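Local coordinates for protein uncharacterized ACR, COG1565 superfamily (Burkholderia thailandensis, PDB 4F3N) that is of unconfirmed function but belongs to the S-adenosylmethionine-dependent methyltransferase superfamily and may, like its relatives, symmetrically dimethylate protein arginines, at residues 361-364 against 365-369; 345-348 against 349-353; 323-327 against 328-332; 76-79 against 80-84; 176-179 against 180-184. All coordinates share one frame; numbering follows the deposited sequence.

Contact 1 of 5, residues 361-364 against 365-369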
loop_
_atom_site.group_PDB
_atom_site.type_symbol
_atom_site.label_atom_id
_atom_site.label_comp_id
_atom_site.label_asym_id
_atom_site.label_seq_id
_atom_site.Cartn_x
_atom_site.Cartn_y
_atom_site.Cartn_z
ATOM N N THR A 361 9.670 11.624 -1.011
ATOM C CA THR A 361 10.496 11.619 -2.199
ATOM C C THR A 361 10.228 10.358 -2.990
ATOM O O THR A 361 9.397 9.527 -2.579
ATOM C CB THR A 361 11.992 11.807 -1.858
ATOM O OG1 THR A 361 12.703 12.137 -3.065
ATOM C CG2 THR A 361 12.545 10.552 -1.199
ATOM N N SER A 362 10.877 10.206 -4.137
ATOM C CA SER A 362 10.679 9.009 -4.947
ATOM C C SER A 362 11.434 7.842 -4.315
ATOM O O SER A 362 12.392 8.009 -3.569
ATOM C CB SER A 362 11.101 9.231 -6.385
ATOM O OG SER A 362 12.502 9.201 -6.519
ATOM N N GLN A 363 10.961 6.623 -4.548
ATOM C CA GLN A 363 11.716 5.455 -4.076
ATOM C C GLN A 363 13.158 5.477 -4.554
ATOM O O GLN A 363 14.058 5.118 -3.813
ATOM C CB GLN A 363 11.047 4.165 -4.598
ATOM C CG GLN A 363 11.824 2.917 -4.226
ATOM C CD GLN A 363 10.997 1.663 -4.395
ATOM O OE1 GLN A 363 10.111 1.395 -3.594
ATOM N NE2 GLN A 363 11.291 0.873 -5.447
ATOM N N ALA A 364 13.394 5.871 -5.799
ATOM C CA ALA A 364 14.785 5.961 -6.289
ATOM C C ALA A 364 15.645 6.867 -5.418
ATOM O O ALA A 364 16.731 6.488 -4.974
ATOM C CB ALA A 364 14.851 6.452 -7.730
ATOM N N ARG A 365 15.141 8.059 -5.142
ATOM C CA ARG A 365 15.909 9.038 -4.401
ATOM C C ARG A 365 16.094 8.546 -2.970
ATOM O O ARG A 365 17.170 8.668 -2.412
ATOM C CB ARG A 365 15.162 10.354 -4.424
ATOM C CG ARG A 365 15.847 11.506 -3.751
ATOM C CD ARG A 365 17.036 11.963 -4.553
ATOM N NE ARG A 365 18.220 11.237 -4.200
ATOM C CZ ARG A 365 19.426 11.520 -4.676
ATOM N NH1 ARG A 365 20.458 10.786 -4.291
ATOM N NH2 ARG A 365 19.591 12.519 -5.561
ATOM N N PHE A 366 15.061 7.944 -2.383
ATOM C CA PHE A 366 15.128 7.447 -1.003
ATOM C C PHE A 366 16.201 6.338 -0.891
ATOM O O PHE A 366 17.063 6.374 -0.007
ATOM C CB PHE A 366 13.744 6.929 -0.597
ATOM C CG PHE A 366 13.660 6.358 0.800
ATOM C CD1 PHE A 366 13.334 7.174 1.892
ATOM C CD2 PHE A 366 13.846 5.010 1.011
ATOM C CE1 PHE A 366 13.179 6.630 3.173
ATOM C CE2 PHE A 366 13.699 4.484 2.280
ATOM C CZ PHE A 366 13.361 5.292 3.360
ATOM N N LEU A 367 16.143 5.385 -1.826
ATOM C CA LEU A 367 17.054 4.226 -1.825
ATOM C C LEU A 367 18.483 4.667 -2.147
ATOM O O LEU A 367 19.437 4.186 -1.522
ATOM C CB LEU A 367 16.583 3.129 -2.770
ATOM C CG LEU A 367 15.306 2.390 -2.376
ATOM C CD1 LEU A 367 14.911 1.308 -3.387
ATOM C CD2 LEU A 367 15.446 1.746 -0.976
ATOM N N LEU A 368 18.639 5.555 -3.105
ATOM C CA LEU A 368 19.961 6.121 -3.365
ATOM C C LEU A 368 20.552 6.825 -2.113
ATOM O O LEU A 368 21.710 6.599 -1.742
ATOM C CB LEU A 368 19.898 7.109 -4.519
ATOM C CG LEU A 368 19.790 6.452 -5.880
ATOM C CD1 LEU A 368 19.385 7.541 -6.897
ATOM C CD2 LEU A 368 21.106 5.761 -6.246
ATOM N N ASN A 369 19.758 7.701 -1.512
ATOM C CA ASN A 369 20.166 8.412 -0.301
ATOM C C ASN A 369 20.542 7.494 0.847
ATOM O O ASN A 369 21.518 7.759 1.598
ATOM C CB ASN A 369 19.069 9.366 0.118
ATOM C CG ASN A 369 18.945 10.599 -0.769
ATOM O OD1 ASN A 369 19.828 10.902 -1.608
ATOM N ND2 ASN A 369 17.846 11.357 -0.582
#
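Ser362 meets Arg365 through its hydroxyl: Arg365 N donates to Ser362 OG over 3.2 Å in a nearly straight bond. Serine suits an N-cap because its short side chain can fold back over the first turn and accept from an amide of that turn, which has no helical carbonyl one turn earlier to bond. The chi1 of 77° turns OG back in this way, between the backbone N and the carbonyl carbon. The same residue's carbonyl begins the regular pattern, with Phe366 N at 2.9 Å from Ser362 O. Beside the cap, Thr361 OG1 lies across the root of the Arg365 chain, 3.3 Å from Arg365 CG, while its own polar partner is the carbonyl of Gly426. The Thr361 and Phe366 side chains cross at about a right angle, CG2 of the threonine meeting CB of the phenylalanine. This is a strand-to-helix junction: strand 356-362, at the border of the seven-stranded methyltransferase sheet, passes without a loop into helix 363-369. On the first turn Gln363 and Leu367 run side by side, with Gln363 CG 3.6 Å from Leu367 CD1, so the glutamine's methylene part serves as apolar packing and its amide reaches on to the carbonyl of Leu397. The side chain of Gln363 is also about 6 Å from that of Asn214, which binds S-adenosylhomocysteine in another structure of this protein. Further out, the Phe366 ring packs edge-to-face with Phe423 and rests on Leu125 and Pro128 of helix 118-136.

Contact 2 of 5, residues 345-348 against 349-353; sequences AIHE and AGVGA
Ala345 O receives Ala349 N, and three more bonds of the same i to i+4 kind follow, the straightest of them from Val351 N to His347 O at 3.0 Å and 174°. This is most of the alpha-helix 343-352, up to its C-terminal end, which leads into strand 356-362 of the methyltransferase sheet. Among the side chains, His347 and Val351 sit one turn apart and, in one of the two modelled conformers of Val351, lie side by side, pointing the same way. With CG anti to the backbone N (chi1 169°), the imidazole comes alongside the valine, and in that conformer His347 CD2 is 3.8 Å from Val351 CG2, an oblique approach to the ring. Both residues also touch Leu357 of the strand. Ala349 occupies a different side. Its small methyl nestles by the carbonyls of the preceding turn, with Ala349 CB 3.4 Å from Ile346 O, and lets helix 276-288 come close through Val279 and Val282. Ile346 instead fills a buried place against Ile410 and Phe412 of strand 407-414. Near the end of the helix the residues are small: Gly350 adds no side chain to its buried turn, and Ala353 N donates to Gly350 O at 3.2 Å.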
loop_
_atom_site.group_PDB
_atom_site.type_symbol
_atom_site.label_atom_id
_atom_site.label_comp_id
_atom_site.label_asym_id
_atom_site.label_seq_id
_atom_site.Cartn_x
_atom_site.Cartn_y
_atom_site.Cartn_z
ATOM N N ALA A 345 -3.167 14.062 0.156
ATOM C CA ALA A 345 -4.158 13.674 1.142
ATOM C C ALA A 345 -3.522 12.841 2.255
ATOM O O ALA A 345 -3.898 13.010 3.411
ATOM C CB ALA A 345 -5.266 12.886 0.485
ATOM N N ILE A 346 -2.599 11.937 1.895
ATOM C CA ILE A 346 -1.848 11.187 2.929
ATOM C C ILE A 346 -1.039 12.139 3.808
ATOM O O ILE A 346 -1.074 12.049 5.035
ATOM C CB ILE A 346 -0.950 10.097 2.289
ATOM C CG1 ILE A 346 -1.795 9.084 1.545
ATOM C CG2 ILE A 346 -0.059 9.383 3.338
ATOM C CD1 ILE A 346 -2.960 8.494 2.341
ATOM N N HIS A 347 -0.321 13.088 3.192
ATOM C CA HIS A 347 0.385 14.133 3.948
ATOM C C HIS A 347 -0.519 14.857 4.927
ATOM O O HIS A 347 -0.204 14.974 6.132
ATOM C CB HIS A 347 0.970 15.124 2.952
ATOM C CG HIS A 347 1.494 16.390 3.585
ATOM N ND1 HIS A 347 1.196 17.605 3.097
ATOM C CD2 HIS A 347 2.290 16.593 4.688
ATOM C CE1 HIS A 347 1.800 18.557 3.828
ATOM N NE2 HIS A 347 2.498 17.960 4.801
ATOM N N GLU A 348 -1.663 15.334 4.430
ATOM C CA GLU A 348 -2.606 16.060 5.302
ATOM C C GLU A 348 -3.139 15.185 6.423
ATOM O O GLU A 348 -3.316 15.652 7.551
ATOM C CB GLU A 348 -3.728 16.692 4.446
ATOM C CG GLU A 348 -3.111 17.740 3.511
ATOM C CD GLU A 348 -3.915 18.031 2.254
ATOM O OE1 GLU A 348 -5.126 17.710 2.199
ATOM O OE2 GLU A 348 -3.335 18.576 1.277
ATOM N N ALA A 349 -3.360 13.924 6.120
ATOM C CA ALA A 349 -3.854 12.942 7.103
ATOM C C ALA A 349 -2.891 12.842 8.289
ATOM O O ALA A 349 -3.304 12.967 9.452
ATOM C CB ALA A 349 -4.083 11.578 6.463
ATOM N N GLY A 350 -1.614 12.669 7.990
ATOM C CA GLY A 350 -0.636 12.483 9.028
ATOM C C GLY A 350 -0.330 13.734 9.834
ATOM O O GLY A 350 -0.278 13.674 11.076
ATOM N N VAL A 351 -0.134 14.865 9.168
ATOM C CA VAL A 351 0.208 16.085 9.886
ATOM C C VAL A 351 -1.021 16.640 10.598
ATOM O O VAL A 351 -0.893 17.251 11.649
ATOM C CB VAL A 351 0.861 17.152 8.984
ATOM C CG1 VAL A 351 1.033 18.453 9.746
ATOM C CG2 VAL A 351 2.206 16.649 8.454
ATOM N N GLY A 352 -2.202 16.382 10.052
ATOM C CA GLY A 352 -3.459 16.783 10.709
ATOM C C GLY A 352 -3.719 16.025 11.993
ATOM O O GLY A 352 -4.471 16.460 12.846
ATOM N N ALA A 353 -3.070 14.881 12.148
ATOM C CA ALA A 353 -3.122 14.125 13.378
ATOM C C ALA A 353 -2.058 14.587 14.350
ATOM O O ALA A 353 -1.981 14.086 15.467
ATOM C CB ALA A 353 -2.958 12.644 13.075
#

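Contact 3 of 5, residues 323-327 against 328-332; sequences RAHGD and PFVYP
Asp327 OD1 takes the amide of Phe329, with 2.9 Å from Phe329 N to Asp327 OD1 and an N-H...O angle of 163°. The donor comes from above the carboxylate plane, well out of it. With CG anti to its own backbone N (chi1 -175°), the aspartate folds its carboxylate over the next two residues, and OD1 also lies 3.4 Å from Phe329 CB. Pro328, buried and already constrained in phi, suits the first corner of the turn; its CG sits 4.1 Å above the Phe329 ring, over the centre of that face. This close side is continued by aromatic neighbours, Pro328 packing on Phe78 and Phe329 meeting Tyr81 and Phe247. The other side is looser. The backbone bond from Val330 N to Asp327 O is a weak one of 3.4 Å, although Asp327 O is also gripped by Gln335 NE2. Here Val330 crosses His325 obliquely, and the nearest approach is by one methyl, Val330 CG2 standing 3.7 Å from His325 CE1. The imidazole NE2 is hydrogen-bonded to Gln335 OE1, while the exposed Gly326 leaves the bend before the turn without a side chain. An aspartate at the first position, accepting from the amide two residues on, forms an Asx turn, here set within a type I beta turn from Asp327 to Val330 in the loop between strand 324-325 and strand 336-342.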
loop_
_atom_site.group_PDB
_atom_site.type_symbol
_atom_site.label_atom_id
_atom_site.label_comp_id
_atom_site.label_asym_id
_atom_site.label_seq_id
_atom_site.Cartn_x
_atom_site.Cartn_y
_atom_site.Cartn_z
ATOM N N ARG A 323 -2.051 -10.516 -15.007
ATOM C CA ARG A 323 -2.389 -9.770 -16.211
ATOM C C ARG A 323 -3.118 -8.518 -15.712
ATOM O O ARG A 323 -4.131 -8.629 -15.022
ATOM C CB ARG A 323 -3.293 -10.567 -17.141
ATOM N N ALA A 324 -2.568 -7.350 -16.031
ATOM C CA ALA A 324 -3.123 -6.047 -15.628
ATOM C C ALA A 324 -4.278 -5.662 -16.529
ATOM O O ALA A 324 -4.187 -5.757 -17.743
ATOM C CB ALA A 324 -2.043 -4.967 -15.698
ATOM N N HIS A 325 -5.398 -5.243 -15.947
ATOM C CA HIS A 325 -6.545 -4.817 -16.744
ATOM C C HIS A 325 -7.502 -4.016 -15.871
ATOM O O HIS A 325 -7.371 -4.008 -14.668
ATOM C CB HIS A 325 -7.265 -6.010 -17.326
ATOM C CG HIS A 325 -7.941 -6.818 -16.286
ATOM N ND1 HIS A 325 -9.263 -6.665 -16.013
ATOM C CD2 HIS A 325 -7.439 -7.690 -15.336
ATOM C CE1 HIS A 325 -9.596 -7.472 -14.989
ATOM N NE2 HIS A 325 -8.484 -8.089 -14.561
ATOM N N GLY A 326 -8.492 -3.376 -16.482
ATOM C CA GLY A 326 -9.271 -2.363 -15.774
ATOM C C GLY A 326 -10.528 -2.820 -15.084
ATOM O O GLY A 326 -11.172 -2.005 -14.449
ATOM N N ASP A 327 -10.912 -4.089 -15.230
ATOM C CA ASP A 327 -12.273 -4.510 -14.876
ATOM C C ASP A 327 -12.344 -5.194 -13.516
ATOM O O ASP A 327 -12.001 -6.362 -13.373
ATOM C CB ASP A 327 -12.826 -5.438 -15.956
ATOM C CG ASP A 327 -14.271 -5.821 -15.723
ATOM O OD1 ASP A 327 -14.850 -5.412 -14.699
ATOM O OD2 ASP A 327 -14.824 -6.526 -16.580
ATOM N N PRO A 328 -12.863 -4.490 -12.484
ATOM C CA PRO A 328 -12.929 -5.106 -11.171
ATOM C C PRO A 328 -14.014 -6.175 -10.960
ATOM O O PRO A 328 -14.061 -6.749 -9.886
ATOM C CB PRO A 328 -13.232 -3.924 -10.260
ATOM C CG PRO A 328 -14.061 -3.062 -11.104
ATOM C CD PRO A 328 -13.440 -3.136 -12.474
ATOM N N PHE A 329 -14.850 -6.440 -11.968
ATOM C CA PHE A 329 -15.938 -7.388 -11.872
ATOM C C PHE A 329 -15.513 -8.763 -12.408
ATOM O O PHE A 329 -16.253 -9.729 -12.305
ATOM C CB PHE A 329 -17.136 -6.836 -12.659
ATOM C CG PHE A 329 -17.587 -5.488 -12.169
ATOM C CD1 PHE A 329 -17.722 -5.250 -10.799
ATOM C CD2 PHE A 329 -17.838 -4.484 -13.044
ATOM C CE1 PHE A 329 -18.109 -4.000 -10.315
ATOM C CE2 PHE A 329 -18.250 -3.247 -12.586
ATOM C CZ PHE A 329 -18.365 -3.008 -11.232
ATOM N N VAL A 330 -14.295 -8.858 -12.920
ATOM C CA VAL A 330 -13.711 -10.191 -13.277
ATOM C C VAL A 330 -13.468 -11.043 -12.010
ATOM O O VAL A 330 -12.850 -10.585 -11.035
ATOM C CB VAL A 330 -12.407 -10.019 -14.094
ATOM C CG1 VAL A 330 -11.612 -11.339 -14.173
ATOM C CG2 VAL A 330 -12.717 -9.444 -15.480
ATOM N N TYR A 331 -13.959 -12.273 -12.040
ATOM C CA TYR A 331 -13.769 -13.281 -11.000
ATOM C C TYR A 331 -13.543 -12.706 -9.596
ATOM O O TYR A 331 -12.423 -12.747 -9.081
ATOM C CB TYR A 331 -12.641 -14.250 -11.394
ATOM C CG TYR A 331 -12.985 -15.058 -12.616
ATOM C CD1 TYR A 331 -14.097 -15.904 -12.615
ATOM C CD2 TYR A 331 -12.248 -14.934 -13.785
ATOM C CE1 TYR A 331 -14.449 -16.616 -13.754
ATOM C CE2 TYR A 331 -12.588 -15.651 -14.922
ATOM C CZ TYR A 331 -13.701 -16.463 -14.904
ATOM O OH TYR A 331 -14.028 -17.200 -16.033
ATOM N N PRO A 332 -14.607 -12.148 -8.987
ATOM C CA PRO A 332 -14.503 -11.670 -7.612
ATOM C C PRO A 332 -13.808 -12.686 -6.684
ATOM O O PRO A 332 -14.168 -13.861 -6.658
ATOM C CB PRO A 332 -15.962 -11.471 -7.187
ATOM C CG PRO A 332 -16.656 -11.142 -8.445
ATOM C CD PRO A 332 -15.973 -11.988 -9.519
#

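Contact 4 of 5, residues 76-79 against 80-84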
loop_
_atom_site.group_PDB
_atom_site.type_symbol
_atom_site.label_atom_id
_atom_site.label_comp_id
_atom_site.label_asym_id
_atom_site.label_seq_id
_atom_site.Cartn_x
_atom_site.Cartn_y
_atom_site.Cartn_z
ATOM N N ILE A 76 -24.496 -0.067 -4.388
ATOM C CA ILE A 76 -23.561 0.112 -3.283
ATOM C C ILE A 76 -22.343 0.922 -3.740
ATOM O O ILE A 76 -21.976 0.916 -4.941
ATOM C CB ILE A 76 -23.084 -1.234 -2.706
ATOM C CG1 ILE A 76 -22.346 -2.070 -3.770
ATOM C CG2 ILE A 76 -24.275 -1.977 -2.162
ATOM C CD1 ILE A 76 -21.655 -3.320 -3.217
ATOM N N PRO A 77 -21.722 1.648 -2.809
ATOM C CA PRO A 77 -20.496 2.334 -3.243
ATOM C C PRO A 77 -19.381 1.339 -3.654
ATOM O O PRO A 77 -19.379 0.191 -3.215
ATOM C CB PRO A 77 -20.102 3.174 -2.024
ATOM C CG PRO A 77 -20.810 2.582 -0.878
ATOM C CD PRO A 77 -21.999 1.821 -1.362
ATOM N N PHE A 78 -18.440 1.783 -4.488
ATOM C CA PHE A 78 -17.379 0.897 -4.934
ATOM C C PHE A 78 -16.504 0.442 -3.769
ATOM O O PHE A 78 -15.977 -0.689 -3.778
ATOM C CB PHE A 78 -16.522 1.552 -6.006
ATOM C CG PHE A 78 -15.557 0.605 -6.628
ATOM C CD1 PHE A 78 -14.216 0.667 -6.309
ATOM C CD2 PHE A 78 -16.002 -0.421 -7.486
ATOM C CE1 PHE A 78 -13.323 -0.230 -6.850
ATOM C CE2 PHE A 78 -15.102 -1.338 -7.987
ATOM C CZ PHE A 78 -13.766 -1.243 -7.653
ATOM N N SER A 79 -16.364 1.304 -2.774
ATOM C CA SER A 79 -15.556 0.960 -1.565
ATOM C C SER A 79 -16.066 -0.337 -0.927
ATOM O O SER A 79 -15.294 -1.166 -0.436
ATOM C CB SER A 79 -15.582 2.102 -0.547
ATOM O OG SER A 79 -16.927 2.582 -0.317
ATOM N N ARG A 80 -17.383 -0.473 -0.903
ATOM C CA ARG A 80 -18.007 -1.623 -0.230
ATOM C C ARG A 80 -17.752 -2.898 -1.072
ATOM O O ARG A 80 -17.431 -3.960 -0.549
ATOM C CB ARG A 80 -19.484 -1.375 -0.049
ATOM C CG ARG A 80 -20.218 -2.562 0.564
ATOM C CD ARG A 80 -19.704 -2.967 1.933
ATOM N NE ARG A 80 -20.543 -4.058 2.411
ATOM C CZ ARG A 80 -20.291 -4.771 3.494
ATOM N NH1 ARG A 80 -19.221 -4.515 4.260
ATOM N NH2 ARG A 80 -21.106 -5.767 3.793
ATOM N N TYR A 81 -17.954 -2.766 -2.382
ATOM C CA TYR A 81 -17.635 -3.827 -3.314
ATOM C C TYR A 81 -16.187 -4.272 -3.148
ATOM O O TYR A 81 -15.888 -5.471 -2.985
ATOM C CB TYR A 81 -17.930 -3.385 -4.769
ATOM C CG TYR A 81 -17.521 -4.423 -5.765
ATOM C CD1 TYR A 81 -18.377 -5.452 -6.108
ATOM C CD2 TYR A 81 -16.252 -4.399 -6.347
ATOM C CE1 TYR A 81 -17.989 -6.445 -7.026
ATOM C CE2 TYR A 81 -15.850 -5.382 -7.212
ATOM C CZ TYR A 81 -16.693 -6.418 -7.527
ATOM O OH TYR A 81 -16.273 -7.404 -8.412
ATOM N N MET A 82 -15.281 -3.302 -3.189
ATOM C CA MET A 82 -13.870 -3.600 -3.123
ATOM C C MET A 82 -13.528 -4.216 -1.765
ATOM O O MET A 82 -12.763 -5.167 -1.673
ATOM C CB MET A 82 -13.064 -2.315 -3.323
ATOM C CG MET A 82 -11.592 -2.550 -3.512
ATOM S SD MET A 82 -10.829 -0.990 -3.950
ATOM C CE MET A 82 -9.158 -1.293 -3.399
ATOM N N GLU A 83 -14.130 -3.687 -0.708
ATOM C CA GLU A 83 -13.862 -4.256 0.638
ATOM C C GLU A 83 -14.213 -5.734 0.670
ATOM O O GLU A 83 -13.444 -6.582 1.190
ATOM C CB GLU A 83 -14.626 -3.519 1.715
ATOM C CG GLU A 83 -14.523 -4.159 3.118
ATOM C CD GLU A 83 -15.475 -3.518 4.108
ATOM O OE1 GLU A 83 -16.207 -2.569 3.735
ATOM O OE2 GLU A 83 -15.549 -4.007 5.262
ATOM N N ARG A 84 -15.375 -6.076 0.126
ATOM C CA ARG A 84 -15.823 -7.443 0.208
ATOM C C ARG A 84 -15.036 -8.416 -0.699
ATOM O O ARG A 84 -14.667 -9.520 -0.257
ATOM C CB ARG A 84 -17.349 -7.510 -0.046
ATOM C CG ARG A 84 -18.184 -6.913 1.073
ATOM C CD ARG A 84 -17.897 -7.554 2.423
ATOM N NE ARG A 84 -18.374 -8.934 2.496
ATOM C CZ ARG A 84 -18.221 -9.725 3.567
ATOM N NH1 ARG A 84 -18.694 -10.967 3.561
ATOM N NH2 ARG A 84 -17.578 -9.285 4.639
HETATM O O HOH W 1 -15.866 0.010 2.539
#
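Phe78 and Tyr81 set their rings nearly parallel but slid apart, the planes 29° from each other and the centroids 5.7 Å apart. Little of either face overlaps, and the touch is carried by Phe78 CE2 at 3.7 Å from Tyr81 CD2. Both residues belong to the first turn of helix 78-87, which starts directly after the short strand 76-77 with Pro77 as its N-cap residue. Proline is tolerated there because the N-cap residue's own amide is not needed for helix bonding; lacking a side-chain acceptor, it offers its carbonyl, which takes weak bonds from Arg80 N and Tyr81 N. On another side of the phenylalanine, Met82 makes a Met-aromatic contact: its extended chain brings SD obliquely to the ring, 3.9 Å from Phe78 CE1. Ile76 crosses the root of the tyrosine, with CD1 at 4.0 Å from Tyr81 CB; a chi1 of 61° tucks CG1 over the backbone and sends CD1 toward the tyrosine. Beyond the turn, the Tyr81 hydroxyl bonds the carbonyl of Pro328, and Arg80 forms a salt bridge with Glu68 of helix 52-71. The polar side of the helix carries a bound water that donates to Glu83 OE1 at 2.9 Å and more weakly to Ser79 O.

Contact 5 of 5, residues 176-179 against 180-184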
loop_
_atom_site.group_PDB
_atom_site.type_symbol
_atom_site.label_atom_id
_atom_site.label_comp_id
_atom_site.label_asym_id
_atom_site.label_seq_id
_atom_site.Cartn_x
_atom_site.Cartn_y
_atom_site.Cartn_z
ATOM N N GLY A 176 -6.185 -12.424 10.379
ATOM C CA GLY A 176 -5.738 -13.697 10.930
ATOM C C GLY A 176 -5.204 -14.586 9.835
ATOM O O GLY A 176 -4.560 -15.594 10.103
ATOM N N GLU A 177 -5.475 -14.224 8.577
ATOM C CA GLU A 177 -5.199 -15.137 7.491
ATOM C C GLU A 177 -3.767 -15.092 6.964
ATOM O O GLU A 177 -3.365 -16.013 6.249
ATOM C CB GLU A 177 -6.195 -14.897 6.332
ATOM C CG GLU A 177 -7.665 -15.125 6.700
ATOM C CD GLU A 177 -8.175 -16.519 6.374
ATOM O OE1 GLU A 177 -7.371 -17.413 5.997
ATOM O OE2 GLU A 177 -9.400 -16.733 6.505
ATOM N N LEU A 178 -3.018 -14.025 7.243
ATOM C CA LEU A 178 -1.673 -13.870 6.665
ATOM C C LEU A 178 -0.596 -14.426 7.560
ATOM O O LEU A 178 0.464 -14.783 7.102
ATOM C CB LEU A 178 -1.320 -12.398 6.383
ATOM C CG LEU A 178 -2.350 -11.607 5.569
ATOM C CD1 LEU A 178 -1.876 -10.154 5.479
ATOM C CD2 LEU A 178 -2.512 -12.295 4.230
ATOM N N ARG A 179 -0.853 -14.541 8.851
ATOM C CA ARG A 179 0.261 -14.829 9.750
ATOM C C ARG A 179 0.863 -16.231 9.618
ATOM O O ARG A 179 2.033 -16.392 9.871
ATOM C CB ARG A 179 -0.072 -14.494 11.196
ATOM C CG ARG A 179 -1.166 -15.299 11.847
ATOM C CD ARG A 179 -1.533 -14.629 13.159
ATOM N NE ARG A 179 -2.301 -13.393 12.996
ATOM C CZ ARG A 179 -2.827 -12.721 14.008
ATOM N NH1 ARG A 179 -2.624 -13.148 15.260
ATOM N NH2 ARG A 179 -3.546 -11.636 13.810
ATOM N N ALA A 180 0.091 -17.246 9.222
ATOM C CA ALA A 180 0.672 -18.580 9.091
ATOM C C ALA A 180 1.817 -18.606 8.096
ATOM O O ALA A 180 2.883 -19.140 8.403
ATOM C CB ALA A 180 -0.411 -19.644 8.698
ATOM N N ARG A 181 1.610 -18.035 6.913
ATOM C CA ARG A 181 2.682 -18.001 5.931
ATOM C C ARG A 181 3.848 -17.115 6.380
ATOM O O ARG A 181 5.013 -17.468 6.159
ATOM C CB ARG A 181 2.182 -17.581 4.541
ATOM C CG ARG A 181 3.265 -17.690 3.464
ATOM C CD ARG A 181 2.884 -18.636 2.333
ATOM N NE ARG A 181 3.727 -18.433 1.148
ATOM C CZ ARG A 181 3.355 -17.837 0.003
ATOM N NH1 ARG A 181 2.123 -17.337 -0.160
ATOM N NH2 ARG A 181 4.241 -17.723 -0.998
ATOM N N GLN A 182 3.546 -15.979 7.020
ATOM C CA GLN A 182 4.582 -15.097 7.535
ATOM C C GLN A 182 5.492 -15.818 8.551
ATOM O O GLN A 182 6.720 -15.713 8.497
ATOM C CB GLN A 182 3.957 -13.861 8.199
ATOM C CG GLN A 182 3.241 -12.967 7.198
ATOM C CD GLN A 182 2.334 -11.928 7.814
ATOM O OE1 GLN A 182 2.082 -11.933 9.032
ATOM N NE2 GLN A 182 1.812 -11.014 6.965
ATOM N N ARG A 183 4.876 -16.578 9.452
ATOM C CA ARG A 183 5.595 -17.330 10.470
ATOM C C ARG A 183 6.514 -18.363 9.826
ATOM O O ARG A 183 7.640 -18.529 10.237
ATOM C CB ARG A 183 4.570 -18.025 11.390
ATOM C CG ARG A 183 5.157 -18.952 12.422
ATOM C CD ARG A 183 4.028 -19.380 13.360
ATOM N NE ARG A 183 4.531 -20.222 14.414
ATOM C CZ ARG A 183 4.482 -21.547 14.383
ATOM N NH1 ARG A 183 3.893 -22.172 13.368
ATOM N NH2 ARG A 183 4.971 -22.243 15.390
ATOM N N GLU A 184 6.026 -19.022 8.779
ATOM C CA GLU A 184 6.820 -19.992 8.019
ATOM C C GLU A 184 8.037 -19.335 7.370
ATOM O O GLU A 184 9.142 -19.840 7.500
ATOM C CB GLU A 184 5.952 -20.627 6.930
ATOM C CG GLU A 184 6.583 -21.849 6.283
ATOM C CD GLU A 184 5.833 -22.335 5.052
ATOM O OE1 GLU A 184 4.797 -21.729 4.659
ATOM O OE2 GLU A 184 6.315 -23.319 4.443
HETATM O O HOH W 2 -2.810 -17.484 9.391
HETATM O O HOH W 3 -0.951 -17.508 5.674
#
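Gln182 NE2 rests 3.5 Å from Leu178 CB and is gripped beyond this turn by two carbonyls, those of Gly145 and Gly147, while Gln182 OE1 accepts from Trp199 NE1. A primary amide is well chosen for such a buried place, since one flat group both donates twice and accepts. The glutamine crosses Leu178 obliquely: CG lies anti to the carbonyl carbon (chi1 -67°) and the chain runs extended back toward Leu178 at the start of helix 179-189. The backbone bonds here are uneven. Arg183 N donates to Arg179 O at 2.9 Å, but the link from Gln182 N to Leu178 O, at 3.3 Å, is weak. Two waters fill in where the helix begins: one joins Gly176 O to Ala180 N, and another accepts from Arg181 N at 2.9 Å while donating to Glu177 O. Arg179, bent at chi3, turns its guanidinium to Asp173 and Asp201 in salt bridges. Gly145 and Gly147 lie in the glycine-rich turn after strand 140-144, of the kind that in Rossmann-like methyltransferases usually borders the cofactor. Through its amide, then, the one glutamine side chain links the helix start both to that turn and to Trp199 of strand 197-200.

In the fold
Along the chain the order is contact 4, contact 5, contact 3, contact 2 and contact 1. Contacts 3 and 4 are neighbours, their centres 14 Å apart, and they touch where the loop after strand 324-325 packs on helix 78-87. No other pair touches; contacts 1 and 4, on opposite sides of the chain's centre, have centres 34 Å apart. Contacts 1, 2 and 5 involve helices that adjoin strands of the seven-stranded mixed sheet: contact 5 opens the helix between strands 168-172 and 197-200, contact 2 precedes border strand 356-362, and contact 1 follows it. Residues observed to bind S-adenosylhomocysteine come nearest contacts 1 and 5, whereas contacts 3 and 4 join elements outside that sheet.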